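Local coordinates for protein hdh assembly factor Kustc1130 (Kuenenia stuttgartiensis, PDB 6HIF) that probably assists the assembly of hydrazine dehydrogenase, a multiheme enzyme of anaerobic ammonium oxidation, at residues A31-V45 / T57-R69. Numbering follows the deposited sequence.
Sequences AKLWVTAIAIGTPIV and TTGNNGTCVFELR
Val65 sets its CG2 over one face of the Trp34 indole, 3.8 Å from the centroid of the six-membered ring and 18° off the ring normal, the geometry of a CH-pi contact. With Trp34 CG anti to its carbonyl carbon (chi1 -58°) the indole lies alongside Val65, and Thr63 CG2 meets the ring at its edge. Lys32 lies against the second methyl of Val65, with CE 3.8 Å from Val65 CG1. On the sheet face that carries these side chains the hydroxyls Thr36 OG1 and Thr63 OG1 pair at 3.0 Å, bridging a non-hydrogen-bonded pair.

The frame is antiparallel, with strand directions at 163°. Leu33 and Phe66 form a hydrogen-bonded pair: Leu33 N reaches Phe66 O at 2.8 Å, and the reciprocal bond is similar. Ala31 with Leu68 and Val35 with Cys64 repeat the pattern, and Ala37 N continues the ladder to Gly62 O. The opposite sheet face, with Leu33, Val35, Phe66 and Leu68 all buried, is the compact side: Leu33 CD2 packs on Leu68 CD1 at 4.0 Å, while Val35 CG2 touches the edge of the Phe66 ring.

Beyond the type I' turn from Ala39 to Thr42 the fit loosens. Thr58 OG1 still donates to Ile44 O at 2.8 Å, but Val45 rests on the exposed Gly59-Asn60 loop, with Val45 CG2 4.0 Å from Asn60 CA.

The Trp34 side chain lies about 4 Å from a heme c and stacks on Phe98; on this outer side Lys32 salt-bridges an acidic side chain of another protein's chain. Leu33 and Leu68 pack against strands 48-51 and 71-79, a sandwich-like meeting of two sheets; the Cys64-Cys56 disulfide ties strand 63-68 to strand 54-57, and strand 96-102 pairs in parallel with strand 31-39.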
loop_
_atom_site.group_PDB
_atom_site.type_symbol
_atom_site.label_atom_id
_atom_site.label_comp_id
_atom_site.label_asym_id
_atom_site.label_seq_id
_atom_site.Cartn_x
_atom_site.Cartn_y
_atom_site.Cartn_z
ATOM N N ALA Y 31 62.416 -31.835 0.179
ATOM C CA ALA Y 31 63.436 -30.816 -0.009
ATOM C C ALA Y 31 63.607 -30.545 -1.501
ATOM O O ALA Y 31 63.418 -31.445 -2.318
ATOM C CB ALA Y 31 64.731 -31.259 0.628
ATOM N N LYS Y 32 63.944 -29.293 -1.843
ATOM C CA LYS Y 32 64.210 -28.910 -3.220
ATOM C C LYS Y 32 65.683 -28.538 -3.345
ATOM O O LYS Y 32 66.165 -27.658 -2.636
ATOM C CB LYS Y 32 63.285 -27.772 -3.663
ATOM C CG LYS Y 32 62.684 -27.927 -5.056
ATOM C CD LYS Y 32 61.759 -26.788 -5.460
ATOM C CE LYS Y 32 61.198 -26.928 -6.864
ATOM N NZ LYS Y 32 60.874 -25.613 -7.473
ATOM N N LEU Y 33 66.391 -29.239 -4.239
ATOM C CA LEU Y 33 67.815 -29.031 -4.442
ATOM C C LEU Y 33 68.066 -28.588 -5.880
ATOM O O LEU Y 33 67.723 -29.296 -6.824
ATOM C CB LEU Y 33 68.566 -30.330 -4.133
ATOM C CG LEU Y 33 70.077 -30.297 -4.362
ATOM C CD1 LEU Y 33 70.782 -29.519 -3.262
ATOM C CD2 LEU Y 33 70.636 -31.709 -4.441
ATOM N N TRP Y 34 68.665 -27.400 -6.017
ATOM C CA TRP Y 34 69.132 -26.886 -7.294
ATOM C C TRP Y 34 70.624 -27.176 -7.409
ATOM O O TRP Y 34 71.379 -26.879 -6.484
ATOM C CB TRP Y 34 68.887 -25.375 -7.375
ATOM C CG TRP Y 34 67.467 -24.929 -7.198
ATOM C CD1 TRP Y 34 66.677 -25.088 -6.094
ATOM C CD2 TRP Y 34 66.682 -24.192 -8.152
ATOM N NE1 TRP Y 34 65.449 -24.521 -6.303
ATOM C CE2 TRP Y 34 65.423 -23.960 -7.554
ATOM C CE3 TRP Y 34 66.917 -23.708 -9.445
ATOM C CZ2 TRP Y 34 64.406 -23.271 -8.217
ATOM C CZ3 TRP Y 34 65.913 -23.028 -10.097
ATOM C CH2 TRP Y 34 64.675 -22.812 -9.488
ATOM N N VAL Y 35 71.038 -27.757 -8.541
ATOM C CA VAL Y 35 72.455 -27.991 -8.791
ATOM C C VAL Y 35 72.849 -27.325 -10.108
ATOM O O VAL Y 35 72.305 -27.650 -11.162
ATOM C CB VAL Y 35 72.830 -29.488 -8.765
ATOM C CG1 VAL Y 35 74.323 -29.698 -8.968
ATOM C CG2 VAL Y 35 72.380 -30.167 -7.482
ATOM N N THR Y 36 73.799 -26.387 -10.024
ATOM C CA THR Y 36 74.275 -25.652 -11.185
ATOM C C THR Y 36 75.701 -26.092 -11.506
ATOM O O THR Y 36 76.574 -26.092 -10.635
ATOM C CB THR Y 36 74.175 -24.137 -10.966
ATOM O OG1 THR Y 36 72.832 -23.813 -10.608
ATOM C CG2 THR Y 36 74.581 -23.335 -12.184
ATOM N N ALA Y 37 75.913 -26.470 -12.771
ATOM C CA ALA Y 37 77.213 -26.900 -13.256
ATOM C C ALA Y 37 77.869 -25.757 -14.025
ATOM O O ALA Y 37 77.357 -25.316 -15.053
ATOM C CB ALA Y 37 77.058 -28.131 -14.117
ATOM N N ILE Y 38 79.009 -25.291 -13.507
ATOM C CA ILE Y 38 79.704 -24.145 -14.070
ATOM C C ILE Y 38 81.083 -24.595 -14.543
ATOM O O ILE Y 38 81.687 -25.484 -13.948
ATOM C CB ILE Y 38 79.820 -23.001 -13.039
ATOM C CG1 ILE Y 38 78.628 -22.923 -12.087
ATOM C CG2 ILE Y 38 80.041 -21.671 -13.730
ATOM C CD1 ILE Y 38 78.869 -22.016 -10.903
ATOM N N ALA Y 39 81.567 -23.957 -15.616
ATOM C CA ALA Y 39 82.957 -24.049 -16.036
ATOM C C ALA Y 39 83.566 -22.646 -16.064
ATOM O O ALA Y 39 83.418 -21.926 -17.051
ATOM C CB ALA Y 39 83.040 -24.731 -17.380
ATOM N N ILE Y 40 84.253 -22.283 -14.969
ATOM C CA ILE Y 40 84.754 -20.941 -14.685
ATOM C C ILE Y 40 83.780 -19.870 -15.174
ATOM O O ILE Y 40 84.146 -19.005 -15.969
ATOM C CB ILE Y 40 86.199 -20.703 -15.186
ATOM C CG1 ILE Y 40 86.426 -21.204 -16.617
ATOM C CG2 ILE Y 40 87.213 -21.277 -14.202
ATOM C CD1 ILE Y 40 87.424 -20.392 -17.412
ATOM N N GLY Y 41 82.537 -19.936 -14.681
ATOM C CA GLY Y 41 81.570 -18.872 -14.893
ATOM C C GLY Y 41 80.444 -19.272 -15.842
ATOM O O GLY Y 41 79.290 -18.924 -15.607
ATOM N N THR Y 42 80.794 -19.991 -16.914
ATOM C CA THR Y 42 79.834 -20.316 -17.958
ATOM C C THR Y 42 79.122 -21.622 -17.616
ATOM O O THR Y 42 79.745 -22.541 -17.088
ATOM C CB THR Y 42 80.477 -20.320 -19.354
ATOM O OG1 THR Y 42 81.705 -21.040 -19.280
ATOM C CG2 THR Y 42 80.737 -18.929 -19.890
ATOM N N PRO Y 43 77.797 -21.735 -17.886
ATOM C CA PRO Y 43 77.059 -22.975 -17.634
ATOM C C PRO Y 43 77.488 -24.113 -18.556
ATOM O O PRO Y 43 77.738 -23.896 -19.740
ATOM C CB PRO Y 43 75.597 -22.593 -17.919
ATOM C CG PRO Y 43 75.681 -21.406 -18.847
ATOM C CD PRO Y 43 76.937 -20.672 -18.430
ATOM N N ILE Y 44 77.573 -25.327 -17.993
ATOM C CA ILE Y 44 77.920 -26.515 -18.760
ATOM C C ILE Y 44 76.636 -27.135 -19.302
ATOM O O ILE Y 44 75.742 -27.482 -18.533
ATOM C CB ILE Y 44 78.731 -27.520 -17.914
ATOM C CG1 ILE Y 44 79.925 -26.862 -17.217
ATOM C CG2 ILE Y 44 79.165 -28.700 -18.767
ATOM C CD1 ILE Y 44 80.640 -27.759 -16.236
ATOM N N VAL Y 45 76.570 -27.269 -20.633
ATOM C CA VAL Y 45 75.415 -27.839 -21.309
ATOM C C VAL Y 45 75.685 -29.315 -21.591
ATOM O O VAL Y 45 76.727 -29.665 -22.146
ATOM C CB VAL Y 45 75.086 -27.074 -22.607
ATOM C CG1 VAL Y 45 73.893 -27.674 -23.339
ATOM C CG2 VAL Y 45 74.877 -25.585 -22.353
ATOM N N THR Y 57 70.191 -34.488 -17.058
ATOM C CA THR Y 57 71.145 -33.970 -18.024
ATOM C C THR Y 57 70.823 -32.500 -18.300
ATOM O O THR Y 57 69.722 -32.172 -18.743
ATOM C CB THR Y 57 71.247 -34.902 -19.243
ATOM O OG1 THR Y 57 72.167 -34.328 -20.170
ATOM C CG2 THR Y 57 69.921 -35.170 -19.925
ATOM N N THR Y 58 71.801 -31.625 -18.023
ATOM C CA THR Y 58 71.597 -30.184 -17.978
ATOM C C THR Y 58 71.291 -29.629 -19.366
ATOM O O THR Y 58 71.870 -30.063 -20.359
ATOM C CB THR Y 58 72.819 -29.447 -17.413
ATOM O OG1 THR Y 58 73.912 -29.599 -18.321
ATOM C CG2 THR Y 58 73.222 -29.910 -16.031
ATOM N N GLY Y 59 70.383 -28.647 -19.402
ATOM C CA GLY Y 59 70.105 -27.866 -20.596
ATOM C C GLY Y 59 71.016 -26.645 -20.674
ATOM O O GLY Y 59 72.174 -26.706 -20.268
ATOM N N ASN Y 60 70.474 -25.534 -21.182
ATOM C CA ASN Y 60 71.235 -24.307 -21.367
ATOM C C ASN Y 60 71.543 -23.658 -20.018
ATOM O O ASN Y 60 72.538 -22.946 -19.892
ATOM C CB ASN Y 60 70.533 -23.346 -22.331
ATOM C CG ASN Y 60 70.484 -23.855 -23.756
ATOM O OD1 ASN Y 60 71.144 -24.836 -24.096
ATOM N ND2 ASN Y 60 69.711 -23.188 -24.598
ATOM N N ASN Y 61 70.682 -23.908 -19.020
ATOM C CA ASN Y 61 70.837 -23.407 -17.664
ATOM C C ASN Y 61 72.147 -23.907 -17.076
ATOM O O ASN Y 61 72.821 -23.182 -16.352
ATOM C CB ASN Y 61 69.812 -24.013 -16.705
ATOM C CG ASN Y 61 68.390 -23.576 -16.958
ATOM O OD1 ASN Y 61 67.880 -23.699 -18.071
ATOM N ND2 ASN Y 61 67.737 -23.089 -15.916
ATOM N N GLY Y 62 72.461 -25.174 -17.359
ATOM C CA GLY Y 62 73.454 -25.912 -16.597
ATOM C C GLY Y 62 72.943 -26.228 -15.194
ATOM O O GLY Y 62 73.726 -26.559 -14.306
ATOM N N THR Y 63 71.620 -26.123 -15.015
ATOM C CA THR Y 63 70.997 -26.269 -13.710
ATOM C C THR Y 63 69.931 -27.360 -13.760
ATOM O O THR Y 63 69.100 -27.383 -14.665
ATOM C CB THR Y 63 70.438 -24.930 -13.215
ATOM O OG1 THR Y 63 71.495 -23.972 -13.275
ATOM C CG2 THR Y 63 69.890 -24.999 -11.806
ATOM N N CYS Y 64 69.985 -28.256 -12.770
ATOM C CA CYS Y 64 68.976 -29.280 -12.560
ATOM C C CYS Y 64 68.309 -29.060 -11.202
ATOM O O CYS Y 64 68.975 -28.749 -10.215
ATOM C CB CYS Y 64 69.610 -30.666 -12.583
ATOM S SG CYS Y 64 70.166 -31.214 -14.218
ATOM N N VAL Y 65 66.983 -29.222 -11.167
ATOM C CA VAL Y 65 66.222 -29.087 -9.934
ATOM C C VAL Y 65 65.720 -30.472 -9.526
ATOM O O VAL Y 65 65.089 -31.165 -10.320
ATOM C CB VAL Y 65 65.065 -28.073 -10.079
ATOM C CG1 VAL Y 65 64.405 -27.761 -8.743
ATOM C CG2 VAL Y 65 65.504 -26.791 -10.769
ATOM N N PHE Y 66 66.013 -30.862 -8.282
ATOM C CA PHE Y 66 65.619 -32.158 -7.758
ATOM C C PHE Y 66 64.680 -31.974 -6.571
ATOM O O PHE Y 66 64.939 -31.148 -5.694
ATOM C CB PHE Y 66 66.852 -32.951 -7.323
ATOM C CG PHE Y 66 67.857 -33.190 -8.418
ATOM C CD1 PHE Y 66 67.726 -34.272 -9.276
ATOM C CD2 PHE Y 66 68.931 -32.333 -8.594
ATOM C CE1 PHE Y 66 68.648 -34.490 -10.289
ATOM C CE2 PHE Y 66 69.853 -32.550 -9.607
ATOM C CZ PHE Y 66 69.710 -33.629 -10.451
ATOM N N GLU Y 67 63.595 -32.756 -6.563
ATOM C CA GLU Y 67 62.693 -32.837 -5.425
ATOM C C GLU Y 67 62.959 -34.153 -4.696
ATOM O O GLU Y 67 62.721 -35.223 -5.249
ATOM C CB GLU Y 67 61.243 -32.719 -5.897
ATOM C CG GLU Y 67 60.287 -32.268 -4.810
ATOM C CD GLU Y 67 58.815 -32.468 -5.139
ATOM O OE1 GLU Y 67 58.415 -33.620 -5.419
ATOM O OE2 GLU Y 67 58.068 -31.470 -5.115
ATOM N N LEU Y 68 63.472 -34.058 -3.462
ATOM C CA LEU Y 68 63.989 -35.214 -2.747
ATOM C C LEU Y 68 63.349 -35.319 -1.365
ATOM O O LEU Y 68 63.040 -34.305 -0.744
ATOM C CB LEU Y 68 65.506 -35.065 -2.602
ATOM C CG LEU Y 68 66.297 -34.896 -3.896
ATOM C CD1 LEU Y 68 67.661 -34.292 -3.602
ATOM C CD2 LEU Y 68 66.441 -36.220 -4.634
ATOM N N ARG Y 69 63.184 -36.562 -0.892
ATOM C CA ARG Y 69 62.770 -36.840 0.475
ATOM C C ARG Y 69 63.934 -36.536 1.415
ATOM O O ARG Y 69 65.090 -36.617 1.008
ATOM C CB ARG Y 69 62.326 -38.300 0.615
ATOM C CG ARG Y 69 60.975 -38.607 -0.016
ATOM C CD ARG Y 69 60.465 -40.004 0.299
ATOM N NE ARG Y 69 61.374 -41.063 -0.128
ATOM C CZ ARG Y 69 61.376 -41.631 -1.333
ATOM N NH1 ARG Y 69 60.500 -41.253 -2.250
ATOM N NH2 ARG Y 69 62.257 -42.573 -1.617
#